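Local atomic coordinates of pantothenate synthetase (Francisella tularensis subsp. tularensis, PDB entry 3N8H), a protein that probably catalyses the ATP-dependent condensation of pantoate with beta-alanine to give pantothenate, by way of a pantoyl-adenylate intermediate. Residues K45-N50 with N145-L149; V52-F58 with V89-P95; F13-N18 with Q140-P144; K98-P102 with V134-L138. All coordinates share one frame; numbering follows the deposited sequence.

Contact 1: residues K45-N50 with N145-L149; sequences KAKSEN and NNLYL. With AMP (adenosine monophosphate), chain D.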
loop_
_atom_site.group_PDB
_atom_site.type_symbol
_atom_site.label_atom_id
_atom_site.label_comp_id
_atom_site.label_asym_id
_atom_site.label_seq_id
_atom_site.Cartn_x
_atom_site.Cartn_y
_atom_site.Cartn_z
ATOM N N LYS A 45 4.811 26.626 9.228
ATOM C CA LYS A 45 3.383 26.426 9.164
ATOM C C LYS A 45 2.928 25.338 10.148
ATOM O O LYS A 45 1.990 25.546 10.930
ATOM C CB LYS A 45 2.968 26.072 7.738
ATOM C CG LYS A 45 1.466 26.028 7.531
ATOM C CD LYS A 45 0.839 27.417 7.636
ATOM C CE LYS A 45 -0.685 27.339 7.503
ATOM N NZ LYS A 45 -1.385 28.537 8.066
ATOM N N ALA A 46 3.575 24.172 10.097
ATOM C CA ALA A 46 3.314 23.108 11.051
ATOM C C ALA A 46 3.427 23.604 12.505
ATOM O O ALA A 46 2.568 23.291 13.350
ATOM C CB ALA A 46 4.231 21.915 10.804
ATOM N N LYS A 47 4.444 24.410 12.797
ATOM C CA LYS A 47 4.643 24.861 14.184
ATOM C C LYS A 47 3.517 25.780 14.643
ATOM O O LYS A 47 3.098 25.726 15.800
ATOM C CB LYS A 47 6.001 25.551 14.383
ATOM C CG LYS A 47 7.191 24.607 14.494
ATOM C CD LYS A 47 7.280 23.925 15.874
ATOM C CE LYS A 47 7.672 24.902 16.979
ATOM N NZ LYS A 47 7.872 24.182 18.283
ATOM N N SER A 48 3.017 26.612 13.731
ATOM C CA SER A 48 1.954 27.547 14.074
ATOM C C SER A 48 0.607 26.841 14.254
ATOM O O SER A 48 -0.358 27.469 14.689
ATOM C CB SER A 48 1.799 28.587 12.977
ATOM O OG SER A 48 1.167 28.000 11.853
ATOM N N GLU A 49 0.552 25.548 13.919
ATOM C CA GLU A 49 -0.705 24.807 13.828
ATOM C C GLU A 49 -0.772 23.536 14.693
ATOM O O GLU A 49 -1.802 22.855 14.722
ATOM C CB GLU A 49 -0.992 24.430 12.356
ATOM C CG GLU A 49 -1.689 25.521 11.576
ATOM C CD GLU A 49 -2.123 25.072 10.194
ATOM O OE1 GLU A 49 -1.865 23.907 9.834
ATOM O OE2 GLU A 49 -2.715 25.889 9.459
ATOM N N ASN A 50 0.316 23.207 15.381
ATOM C CA ASN A 50 0.389 21.940 16.112
ATOM C C ASN A 50 1.164 22.062 17.424
ATOM O O ASN A 50 1.935 22.999 17.606
ATOM C CB ASN A 50 1.035 20.857 15.244
ATOM C CG ASN A 50 0.234 20.552 13.975
ATOM O OD1 ASN A 50 -0.637 19.663 13.955
ATOM N ND2 ASN A 50 0.548 21.260 12.907
ATOM N N ASN A 145 -1.626 14.117 12.843
ATOM C CA ASN A 145 -2.906 14.761 12.608
ATOM C C ASN A 145 -2.874 15.588 11.329
ATOM O O ASN A 145 -3.873 15.641 10.584
ATOM C CB ASN A 145 -3.253 15.673 13.782
ATOM C CG ASN A 145 -3.406 14.918 15.075
ATOM O OD1 ASN A 145 -2.582 15.043 15.993
ATOM N ND2 ASN A 145 -4.467 14.125 15.167
ATOM N N ASN A 146 -1.726 16.236 11.090
ATOM C CA ASN A 146 -1.560 17.146 9.960
ATOM C C ASN A 146 -0.297 16.894 9.145
ATOM O O ASN A 146 0.801 16.786 9.693
ATOM C CB ASN A 146 -1.565 18.601 10.422
ATOM C CG ASN A 146 -2.893 19.005 11.050
ATOM O OD1 ASN A 146 -3.944 18.934 10.419
ATOM N ND2 ASN A 146 -2.843 19.419 12.295
ATOM N N LEU A 147 -0.470 16.824 7.830
ATOM C CA LEU A 147 0.650 16.598 6.911
ATOM C C LEU A 147 0.878 17.844 6.053
ATOM O O LEU A 147 -0.053 18.342 5.439
ATOM C CB LEU A 147 0.357 15.407 5.979
ATOM C CG LEU A 147 1.445 15.051 4.951
ATOM C CD1 LEU A 147 2.759 14.730 5.644
ATOM C CD2 LEU A 147 1.005 13.875 4.003
ATOM N N TYR A 148 2.123 18.315 5.990
ATOM C CA TYR A 148 2.461 19.544 5.245
ATOM C C TYR A 148 3.281 19.212 3.993
ATOM O O TYR A 148 4.312 18.541 4.080
ATOM C CB TYR A 148 3.180 20.566 6.176
ATOM C CG TYR A 148 2.255 20.942 7.316
ATOM C CD1 TYR A 148 1.452 22.063 7.242
ATOM C CD2 TYR A 148 2.104 20.107 8.397
ATOM C CE1 TYR A 148 0.538 22.369 8.247
ATOM C CE2 TYR A 148 1.209 20.402 9.404
ATOM C CZ TYR A 148 0.424 21.523 9.328
ATOM O OH TYR A 148 -0.461 21.792 10.364
ATOM N N LEU A 149 2.771 19.656 2.838
ATOM C CA LEU A 149 3.340 19.361 1.532
ATOM C C LEU A 149 3.463 20.654 0.731
ATOM O O LEU A 149 2.627 21.556 0.871
ATOM C CB LEU A 149 2.446 18.374 0.752
ATOM C CG LEU A 149 2.157 16.968 1.302
ATOM C CD1 LEU A 149 1.214 16.223 0.368
ATOM C CD2 LEU A 149 3.459 16.180 1.490
HETATM P P AMP D . 11.910 17.202 -0.885
HETATM O O1P AMP D . 12.808 17.254 0.347
HETATM O O2P AMP D . 12.365 17.990 -2.075
HETATM O O3P AMP D . 11.476 15.825 -1.234
HETATM O "O5'" AMP D . 10.630 18.083 -0.422
HETATM C "C5'" AMP D . 9.998 17.912 0.848
HETATM C "C4'" AMP D . 8.743 18.747 0.921
HETATM O "O4'" AMP D . 9.105 20.157 0.773
HETATM C "C3'" AMP D . 7.712 18.436 -0.179
HETATM O "O3'" AMP D . 6.383 18.617 0.338
HETATM C "C2'" AMP D . 8.014 19.515 -1.212
HETATM O "O2'" AMP D . 6.968 19.816 -2.121
HETATM C "C1'" AMP D . 8.367 20.698 -0.313
HETATM N N9 AMP D . 9.128 21.734 -1.022
HETATM C C8 AMP D . 10.243 21.533 -1.761
HETATM N N7 AMP D . 10.667 22.706 -2.310
HETATM C C5 AMP D . 9.789 23.671 -1.938
HETATM C C6 AMP D . 9.654 25.124 -2.174
HETATM N N6 AMP D . 10.553 25.755 -2.947
HETATM N N1 AMP D . 8.624 25.785 -1.615
HETATM C C2 AMP D . 7.717 25.116 -0.863
HETATM N N3 AMP D . 7.778 23.794 -0.597
HETATM C C4 AMP D . 8.780 23.025 -1.095
#
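Y148 and N50 share one first torsion: in each, CG stands anti to the carbonyl carbon (chi1 -61° and -62°), which sends the phenol from strand 146-150 and the amide of N50, which follows helix 37-49, toward each other from opposite directions, their planes perpendicular. N50 ND2 gives a hydrogen to Y148 OH at 2.8 Å. Its second hydrogen goes almost straight to A46 O at 2.9 Å, in the carbonyl plane and on a lone pair. At the other end of the amide, N50 OD1 accepts from N146 ND2 at 2.8 Å. Three bonds therefore fix the rotation of this amide. Y148 OH in turn donates to the anti lone pair of E49 OE1 at 2.6 Å, the oxygen lying at the ring edge and in its plane. The other carboxylate oxygen, E49 OE2, forms a salt bridge with K45 NZ at 3.3 Å, a pairing likely to favour the charged carboxylate. In this Rossmann-like fold of the HUP clan, helix 37-49 packs on the parallel sheet; the axes of 45-49 and 146-149 run 157° apart, near antiparallel. A46 CB makes a CH-pi contact over one ring face, 3.9 Å from the Y148 centroid, while the K45 side chain crosses Y148 at about a right angle, CG near CE1. One residue on, L149 CA lies 3.4 Å from O3' of the bound AMP.

Contact 2: residues V52-F58 with V89-P95; sequences VVIVSIF and VDVLFNP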
loop_
_atom_site.group_PDB
_atom_site.type_symbol
_atom_site.label_atom_id
_atom_site.label_comp_id
_atom_site.label_asym_id
_atom_site.label_seq_id
_atom_site.Cartn_x
_atom_site.Cartn_y
_atom_site.Cartn_z
ATOM N N VAL A 52 2.983 19.365 18.548
ATOM C CA VAL A 52 4.163 18.555 18.290
ATOM C C VAL A 52 4.441 18.542 16.795
ATOM O O VAL A 52 3.556 18.248 15.985
ATOM C CB VAL A 52 3.975 17.119 18.779
ATOM C CG1 VAL A 52 5.256 16.314 18.610
ATOM C CG2 VAL A 52 3.506 17.114 20.226
ATOM N N VAL A 53 5.669 18.886 16.428
ATOM C CA VAL A 53 6.072 18.831 15.027
ATOM C C VAL A 53 7.168 17.802 14.888
ATOM O O VAL A 53 8.134 17.765 15.677
ATOM C CB VAL A 53 6.542 20.218 14.477
ATOM C CG1 VAL A 53 7.044 20.105 13.010
ATOM C CG2 VAL A 53 5.415 21.218 14.561
ATOM N N ILE A 54 6.969 16.950 13.893
ATOM C CA ILE A 54 7.903 15.916 13.505
ATOM C C ILE A 54 8.385 16.211 12.101
ATOM O O ILE A 54 7.584 16.487 11.193
ATOM C CB ILE A 54 7.205 14.537 13.445
ATOM C CG1 ILE A 54 6.649 14.145 14.813
ATOM C CG2 ILE A 54 8.141 13.469 12.875
ATOM C CD1 ILE A 54 5.779 12.880 14.765
ATOM N N VAL A 55 9.690 16.138 11.906
ATOM C CA VAL A 55 10.266 16.282 10.572
ATOM C C VAL A 55 11.036 15.002 10.272
ATOM O O VAL A 55 11.815 14.544 11.111
ATOM C CB VAL A 55 11.209 17.508 10.507
ATOM C CG1 VAL A 55 12.040 17.509 9.215
ATOM C CG2 VAL A 55 10.408 18.818 10.655
ATOM N N SER A 56 10.791 14.392 9.116
ATOM C CA SER A 56 11.605 13.245 8.724
ATOM C C SER A 56 12.661 13.705 7.710
ATOM O O SER A 56 12.462 14.680 6.982
ATOM C CB SER A 56 10.770 12.061 8.185
ATOM O OG SER A 56 10.000 12.373 7.010
ATOM N N ILE A 57 13.795 13.028 7.723
ATOM C CA ILE A 57 14.810 13.168 6.700
ATOM C C ILE A 57 15.198 11.759 6.309
ATOM O O ILE A 57 15.712 10.971 7.126
ATOM C CB ILE A 57 16.045 13.922 7.204
ATOM C CG1 ILE A 57 15.703 15.397 7.449
ATOM C CG2 ILE A 57 17.226 13.784 6.217
ATOM C CD1 ILE A 57 16.866 16.184 8.061
ATOM N N PHE A 58 14.900 11.436 5.056
ATOM C CA PHE A 58 15.142 10.107 4.531
ATOM C C PHE A 58 15.205 10.226 3.021
ATOM O O PHE A 58 14.191 10.525 2.368
ATOM C CB PHE A 58 14.050 9.105 4.959
ATOM C CG PHE A 58 14.267 7.690 4.414
ATOM C CD1 PHE A 58 13.351 7.116 3.520
ATOM C CD2 PHE A 58 15.396 6.951 4.782
ATOM C CE1 PHE A 58 13.551 5.821 3.007
ATOM C CE2 PHE A 58 15.609 5.664 4.276
ATOM C CZ PHE A 58 14.680 5.091 3.391
ATOM N N VAL A 89 11.954 22.411 16.359
ATOM C CA VAL A 89 11.315 21.161 15.956
ATOM C C VAL A 89 11.416 20.121 17.075
ATOM O O VAL A 89 12.478 19.924 17.641
ATOM C CB VAL A 89 11.923 20.591 14.643
ATOM C CG1 VAL A 89 11.444 19.167 14.428
ATOM C CG2 VAL A 89 11.526 21.464 13.454
ATOM N N ASP A 90 10.305 19.456 17.383
ATOM C CA ASP A 90 10.253 18.542 18.514
ATOM C C ASP A 90 10.964 17.225 18.231
ATOM O O ASP A 90 11.753 16.768 19.055
ATOM C CB ASP A 90 8.806 18.316 18.971
ATOM C CG ASP A 90 8.094 19.623 19.284
ATOM O OD1 ASP A 90 7.209 20.023 18.497
ATOM O OD2 ASP A 90 8.447 20.271 20.298
ATOM N N VAL A 91 10.713 16.626 17.066
ATOM C CA VAL A 91 11.326 15.328 16.753
ATOM C C VAL A 91 11.913 15.279 15.358
ATOM O O VAL A 91 11.225 15.596 14.390
ATOM C CB VAL A 91 10.317 14.148 16.849
ATOM C CG1 VAL A 91 11.034 12.825 16.621
ATOM C CG2 VAL A 91 9.608 14.145 18.188
ATOM N N LEU A 92 13.178 14.881 15.258
ATOM C CA LEU A 92 13.779 14.537 13.967
ATOM C C LEU A 92 13.727 13.020 13.821
ATOM O O LEU A 92 14.294 12.284 14.639
ATOM C CB LEU A 92 15.244 14.952 13.913
ATOM C CG LEU A 92 15.932 15.091 12.547
ATOM C CD1 LEU A 92 17.353 14.518 12.513
ATOM C CD2 LEU A 92 15.086 14.588 11.386
ATOM N N PHE A 93 13.063 12.552 12.772
ATOM C CA PHE A 93 13.055 11.134 12.464
ATOM C C PHE A 93 13.921 10.901 11.243
ATOM O O PHE A 93 13.555 11.273 10.123
ATOM C CB PHE A 93 11.641 10.649 12.180
ATOM C CG PHE A 93 11.566 9.202 11.822
ATOM C CD1 PHE A 93 12.270 8.261 12.548
ATOM C CD2 PHE A 93 10.784 8.778 10.756
ATOM C CE1 PHE A 93 12.189 6.912 12.219
ATOM C CE2 PHE A 93 10.698 7.441 10.432
ATOM C CZ PHE A 93 11.402 6.507 11.156
ATOM N N ASN A 94 15.057 10.259 11.469
ATOM C CA ASN A 94 16.092 10.114 10.468
ATOM C C ASN A 94 16.477 8.638 10.372
ATOM O O ASN A 94 17.511 8.223 10.924
ATOM C CB ASN A 94 17.292 10.954 10.909
ATOM C CG ASN A 94 18.462 10.838 9.980
ATOM O OD1 ASN A 94 19.615 10.802 10.423
ATOM N ND2 ASN A 94 18.181 10.775 8.680
ATOM N N PRO A 95 15.627 7.829 9.707
ATOM C CA PRO A 95 15.825 6.380 9.703
ATOM C C PRO A 95 16.773 5.953 8.602
ATOM O O PRO A 95 17.083 6.733 7.707
ATOM C CB PRO A 95 14.419 5.824 9.434
ATOM C CG PRO A 95 13.759 6.891 8.622
ATOM C CD PRO A 95 14.416 8.222 8.960
#
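The F58 ring meets P95 obliquely, CD2 lying 3.4 Å from P95 O, and its side chain crosses the proline at about a right angle. P95 CG in turn sits over one face of the F93 ring, displaced toward the rim, and F93 CD2 is approached obliquely by S56 CB. The flat amide of N94, with CG anti to the backbone N (chi1 177°), turns back on strand 52-57: ND2 donates to I57 O at 2.9 Å, in its own amide plane but from above that of the carbonyl. Between the strands runs a parallel ladder of four bonds, V91 N to V53 O, V55 N to V91 O, F93 N to V55 O and I57 N to F93 O, all 2.9 to 3.1 Å long. Ahead of it, D90 OD1 accepts the N-H of V53 on its anti lone pair, 2.8 Å from V53 N, so side chains extend the ladder at both ends. I54, V91, S56 and F93 point to one face of the sheet, V55 and L92 to the other, where V55 CG2 touches V89 CG1 at 3.9 Å. The two strands are joined by a crossover connection that carries helices 67-72 and 77-86. Helices 77-86 and 37-49 pack on the V55 and L92 face, the F13 ring of helix 10-18 meets F93 on the other, and strands 26-31 and 5-7 flank the pair.

Contact 3: residues F13-N18 with Q140-P144; sequences FHSIRN and QITKP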
loop_
_atom_site.group_PDB
_atom_site.type_symbol
_atom_site.label_atom_id
_atom_site.label_comp_id
_atom_site.label_asym_id
_atom_site.label_seq_id
_atom_site.Cartn_x
_atom_site.Cartn_y
_atom_site.Cartn_z
ATOM N N PHE A 13 11.757 5.760 17.638
ATOM C CA PHE A 13 10.650 6.617 17.271
ATOM C C PHE A 13 9.315 6.184 17.892
ATOM O O PHE A 13 8.519 7.030 18.319
ATOM C CB PHE A 13 10.478 6.751 15.764
ATOM C CG PHE A 13 9.368 7.679 15.406
ATOM C CD1 PHE A 13 9.548 9.049 15.507
ATOM C CD2 PHE A 13 8.117 7.192 15.065
ATOM C CE1 PHE A 13 8.512 9.918 15.222
ATOM C CE2 PHE A 13 7.077 8.053 14.794
ATOM C CZ PHE A 13 7.276 9.425 14.872
ATOM N N HIS A 14 9.061 4.881 17.933
ATOM C CA HIS A 14 7.847 4.389 18.582
ATOM C C HIS A 14 7.805 4.854 20.018
ATOM O O HIS A 14 6.757 5.270 20.512
ATOM C CB HIS A 14 7.759 2.876 18.528
ATOM C CG HIS A 14 7.400 2.345 17.178
ATOM N ND1 HIS A 14 6.430 2.925 16.387
ATOM C CD2 HIS A 14 7.867 1.282 16.483
ATOM C CE1 HIS A 14 6.323 2.247 15.258
ATOM N NE2 HIS A 14 7.184 1.245 15.291
ATOM N N SER A 15 8.958 4.794 20.676
ATOM C CA SER A 15 9.081 5.240 22.052
ATOM C C SER A 15 8.482 6.621 22.201
ATOM O O SER A 15 7.485 6.807 22.895
ATOM C CB SER A 15 10.548 5.269 22.491
ATOM O OG SER A 15 11.099 3.962 22.552
ATOM N N ILE A 16 9.083 7.594 21.530
ATOM C CA ILE A 16 8.643 8.967 21.698
ATOM C C ILE A 16 7.195 9.178 21.219
ATOM O O ILE A 16 6.405 9.866 21.887
ATOM C CB ILE A 16 9.635 9.965 21.058
ATOM C CG1 ILE A 16 9.163 11.402 21.285
ATOM C CG2 ILE A 16 9.851 9.659 19.590
ATOM C CD1 ILE A 16 9.054 11.790 22.763
ATOM N N ARG A 17 6.844 8.561 20.089
ATOM C CA ARG A 17 5.506 8.705 19.526
ATOM C C ARG A 17 4.445 8.211 20.508
ATOM O O ARG A 17 3.413 8.857 20.709
ATOM C CB ARG A 17 5.393 7.935 18.208
ATOM C CG ARG A 17 4.041 8.052 17.518
ATOM C CD ARG A 17 3.694 9.505 17.279
ATOM N NE ARG A 17 2.336 9.679 16.783
ATOM C CZ ARG A 17 1.243 9.613 17.547
ATOM N NH1 ARG A 17 0.047 9.802 17.007
ATOM N NH2 ARG A 17 1.339 9.347 18.846
ATOM N N ASN A 18 4.706 7.062 21.120
ATOM C CA ASN A 18 3.717 6.436 21.991
ATOM C C ASN A 18 3.586 7.142 23.333
ATOM O O ASN A 18 2.669 6.862 24.105
ATOM C CB ASN A 18 4.014 4.946 22.171
ATOM C CG ASN A 18 3.812 4.158 20.889
ATOM O OD1 ASN A 18 3.160 4.629 19.954
ATOM N ND2 ASN A 18 4.370 2.954 20.839
ATOM N N GLN A 140 2.337 5.684 8.408
ATOM C CA GLN A 140 1.936 4.563 9.256
ATOM C C GLN A 140 2.792 4.595 10.514
ATOM O O GLN A 140 2.355 4.240 11.601
ATOM C CB GLN A 140 2.117 3.248 8.511
ATOM C CG GLN A 140 1.073 2.978 7.390
ATOM C CD GLN A 140 -0.327 2.720 7.962
ATOM O OE1 GLN A 140 -1.134 3.646 8.113
ATOM N NE2 GLN A 140 -0.607 1.462 8.302
ATOM N N ILE A 141 4.015 5.072 10.356
ATOM C CA ILE A 141 4.936 5.199 11.471
ATOM C C ILE A 141 4.566 6.422 12.311
ATOM O O ILE A 141 4.450 6.320 13.518
ATOM C CB ILE A 141 6.413 5.311 10.974
ATOM C CG1 ILE A 141 6.836 4.008 10.278
ATOM C CG2 ILE A 141 7.347 5.622 12.144
ATOM C CD1 ILE A 141 8.099 4.171 9.377
ATOM N N THR A 142 4.358 7.575 11.675
ATOM C CA THR A 142 4.237 8.825 12.422
ATOM C C THR A 142 2.811 9.113 12.919
ATOM O O THR A 142 2.636 9.815 13.902
ATOM C CB THR A 142 4.702 10.011 11.585
ATOM O OG1 THR A 142 3.965 10.018 10.355
ATOM C CG2 THR A 142 6.199 9.880 11.267
ATOM N N LYS A 143 1.818 8.591 12.208
ATOM C CA LYS A 143 0.401 8.774 12.551
ATOM C C LYS A 143 0.116 10.199 12.999
ATOM O O LYS A 143 -0.290 10.433 14.135
ATOM C CB LYS A 143 -0.046 7.760 13.604
ATOM C CG LYS A 143 -0.035 6.327 13.097
ATOM C CD LYS A 143 -0.155 5.309 14.232
ATOM C CE LYS A 143 1.035 5.382 15.182
ATOM N NZ LYS A 143 1.136 4.163 16.036
ATOM N N PRO A 144 0.355 11.164 12.105
ATOM C CA PRO A 144 0.169 12.563 12.454
ATOM C C PRO A 144 -1.272 12.985 12.246
ATOM O O PRO A 144 -2.027 12.315 11.538
ATOM C CB PRO A 144 1.069 13.289 11.441
ATOM C CG PRO A 144 0.995 12.397 10.222
ATOM C CD PRO A 144 0.956 10.995 10.769
#
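R17 of helix 10-18 grips the C-terminal end of helix 127-142, two helices that share one face of the Rossmann-like parallel sheet. The polar part is a pair of hydrogen bonds from one guanidinium to consecutive carbonyls. NE donates to T142 O at 2.9 Å, reaching it from above the carbonyl plane, and NH1 donates to K143 O at 3.0 Å along a nearly straight line (177°). Both oxygens lie at the guanidinium edge, in its plane, so the pair fixes the rotation of the group. With chi1 at -178° the R17 chain heads across to 140-144, and the bend at chi2 (56°) turns its guanidinium to the two oxygens. K143 has left the helix with positive phi; the negative end of the helix dipole would probably favour the arginine's charge there. T142 OG1 turns back to L138 O within its own helix.

The apolar part belongs to F13. Its CD2 packs tightly on I141 CG2 at 3.4 Å, and CZ rests by T142 CG2 at 3.8 Å. I141 also packs on F168 of the second subunit, which places this helix end at the dimer interface. At the edge of the F13 ring, in plane, I141 O lies 3.4 Å from CE2.

Contact 4: residues K98-P102 with V134-L138; sequences KDIYP and VVLKL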
loop_
_atom_site.group_PDB
_atom_site.type_symbol
_atom_site.label_atom_id
_atom_site.label_comp_id
_atom_site.label_asym_id
_atom_site.label_seq_id
_atom_site.Cartn_x
_atom_site.Cartn_y
_atom_site.Cartn_z
ATOM N N LYS A 98 17.405 0.255 6.064
ATOM C CA LYS A 98 17.006 -1.001 6.679
ATOM C C LYS A 98 15.797 -0.808 7.585
ATOM O O LYS A 98 14.919 -1.662 7.643
ATOM C CB LYS A 98 18.161 -1.593 7.487
ATOM C CG LYS A 98 19.308 -2.151 6.666
ATOM C CD LYS A 98 20.534 -2.430 7.554
ATOM C CE LYS A 98 20.205 -3.397 8.693
ATOM N NZ LYS A 98 19.275 -2.834 9.718
ATOM N N ASP A 99 15.760 0.307 8.309
ATOM C CA ASP A 99 14.592 0.610 9.146
ATOM C C ASP A 99 13.317 0.603 8.280
ATOM O O ASP A 99 12.289 0.030 8.649
ATOM C CB ASP A 99 14.740 1.983 9.796
ATOM C CG ASP A 99 15.838 2.022 10.855
ATOM O OD1 ASP A 99 16.434 3.107 11.061
ATOM O OD2 ASP A 99 16.111 0.967 11.463
ATOM N N ILE A 100 13.392 1.249 7.125
ATOM C CA ILE A 100 12.197 1.492 6.322
ATOM C C ILE A 100 11.828 0.308 5.435
ATOM O O ILE A 100 10.635 0.001 5.233
ATOM C CB ILE A 100 12.323 2.797 5.482
ATOM C CG1 ILE A 100 12.498 3.999 6.409
ATOM C CG2 ILE A 100 11.083 3.002 4.610
ATOM C CD1 ILE A 100 11.371 4.162 7.436
ATOM N N TYR A 101 12.857 -0.347 4.908
ATOM C CA TYR A 101 12.700 -1.516 4.051
ATOM C C TYR A 101 13.468 -2.676 4.644
ATOM O O TYR A 101 14.532 -3.027 4.154
ATOM C CB TYR A 101 13.282 -1.239 2.679
ATOM C CG TYR A 101 12.614 -0.097 1.976
ATOM C CD1 TYR A 101 11.418 -0.285 1.268
ATOM C CD2 TYR A 101 13.173 1.174 2.023
ATOM C CE1 TYR A 101 10.817 0.770 0.624
ATOM C CE2 TYR A 101 12.593 2.228 1.377
ATOM C CZ TYR A 101 11.418 2.033 0.681
ATOM O OH TYR A 101 10.858 3.115 0.043
ATOM N N PRO A 102 12.926 -3.279 5.710
ATOM C CA PRO A 102 13.597 -4.388 6.391
ATOM C C PRO A 102 13.973 -5.530 5.445
ATOM O O PRO A 102 15.022 -6.140 5.631
ATOM C CB PRO A 102 12.558 -4.856 7.424
ATOM C CG PRO A 102 11.247 -4.209 7.001
ATOM C CD PRO A 102 11.657 -2.915 6.358
ATOM N N VAL A 134 6.973 4.831 0.249
ATOM C CA VAL A 134 7.658 5.412 1.404
ATOM C C VAL A 134 6.733 6.375 2.155
ATOM O O VAL A 134 6.755 6.421 3.377
ATOM C CB VAL A 134 9.013 6.087 1.032
ATOM C CG1 VAL A 134 8.804 7.467 0.415
ATOM C CG2 VAL A 134 9.878 6.211 2.280
ATOM N N VAL A 135 5.892 7.120 1.442
ATOM C CA VAL A 135 4.978 8.035 2.132
ATOM C C VAL A 135 3.962 7.253 2.995
ATOM O O VAL A 135 3.736 7.561 4.180
ATOM C CB VAL A 135 4.272 9.011 1.128
ATOM C CG1 VAL A 135 3.105 9.743 1.792
ATOM C CG2 VAL A 135 5.278 10.019 0.594
ATOM N N LEU A 136 3.398 6.201 2.411
ATOM C CA LEU A 136 2.521 5.305 3.169
ATOM C C LEU A 136 3.217 4.786 4.438
ATOM O O LEU A 136 2.632 4.790 5.513
ATOM C CB LEU A 136 2.048 4.126 2.302
ATOM C CG LEU A 136 1.028 3.206 2.995
ATOM C CD1 LEU A 136 -0.085 4.004 3.703
ATOM C CD2 LEU A 136 0.417 2.196 2.015
ATOM N N LYS A 137 4.453 4.323 4.302
ATOM C CA LYS A 137 5.212 3.835 5.463
ATOM C C LYS A 137 5.411 4.916 6.542
ATOM O O LYS A 137 5.196 4.684 7.737
ATOM C CB LYS A 137 6.572 3.301 4.988
ATOM C CG LYS A 137 6.492 1.932 4.296
ATOM C CD LYS A 137 7.822 1.631 3.558
ATOM C CE LYS A 137 7.838 0.181 3.024
ATOM N NZ LYS A 137 8.185 -0.810 4.090
ATOM N N LEU A 138 5.811 6.107 6.098
ATOM C CA LEU A 138 6.092 7.232 6.984
ATOM C C LEU A 138 4.844 7.672 7.747
ATOM O O LEU A 138 4.900 8.103 8.909
ATOM C CB LEU A 138 6.637 8.403 6.167
ATOM C CG LEU A 138 8.092 8.184 5.707
ATOM C CD1 LEU A 138 8.542 9.283 4.764
ATOM C CD2 LEU A 138 9.050 8.108 6.933
#
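The K137 side chain passes I100 obliquely and Y101 at about a right angle. The lysine runs extended as far as CE and then bends at chi4 (-80°), which aims NZ at I100 O, 2.8 Å away and nearly along the C=O axis (165°). On the way its CD passes I100 CG2 at 3.7 Å. Y101 CE1 stands 3.9 Å from K137 CE, which approaches the ring obliquely. The same I100 CG2 also sits 3.6 Å above the Y101 ring plane, offset toward the rim, and touches V134 CG2 at 4.1 Å. Y101 leaves helical geometry directly after the short helix 97-100, which follows strand 91-93 in the Rossmann-like domain, so the contact joins the end of that helix to the side of helix 127-142. V134 and K137 lie about one turn apart on the long helix, with L138 N bonded to V134 O at 2.9 Å. The tyrosine crosses V134 at about a right angle too, its OH 3.6 Å from V134 CB. That hydroxyl is hydrogen-bonded to N60 and T62, and V134 itself packs against N60 and against Q63, a residue predicted to bind pantoate and beta-alanine. The buried ammonium of K137 has further partners across the dimer interface: a salt bridge to D166 of the second subunit, probably stabilising its charge, and a cation-pi contact with F167 of that subunit.

Contacts 1 and 2 work on the same parallel sheet, their centres 12 Å apart, and meet where K47 CD packs on V53 CG2 at 3.5 Å. Contact 3 lies against the I54 and V91 face of contact 2's strands: F13 CZ touches I54 CD1 at 3.8 Å. Contacts 3 and 4 both use helix 127-142, join through I141 CD1 and I100 CD1 at 3.8 Å, and both reach the second subunit. F58 CE1 and V134 CG2, 3.8 Å apart, tie contact 2 to contact 4. Contact 1 supplies L149 to the AMP pocket. The I57 side chain of contact 2 lies about 8 Å from AMP, and that of V134 in contact 4 about 9 Å from the bound proline.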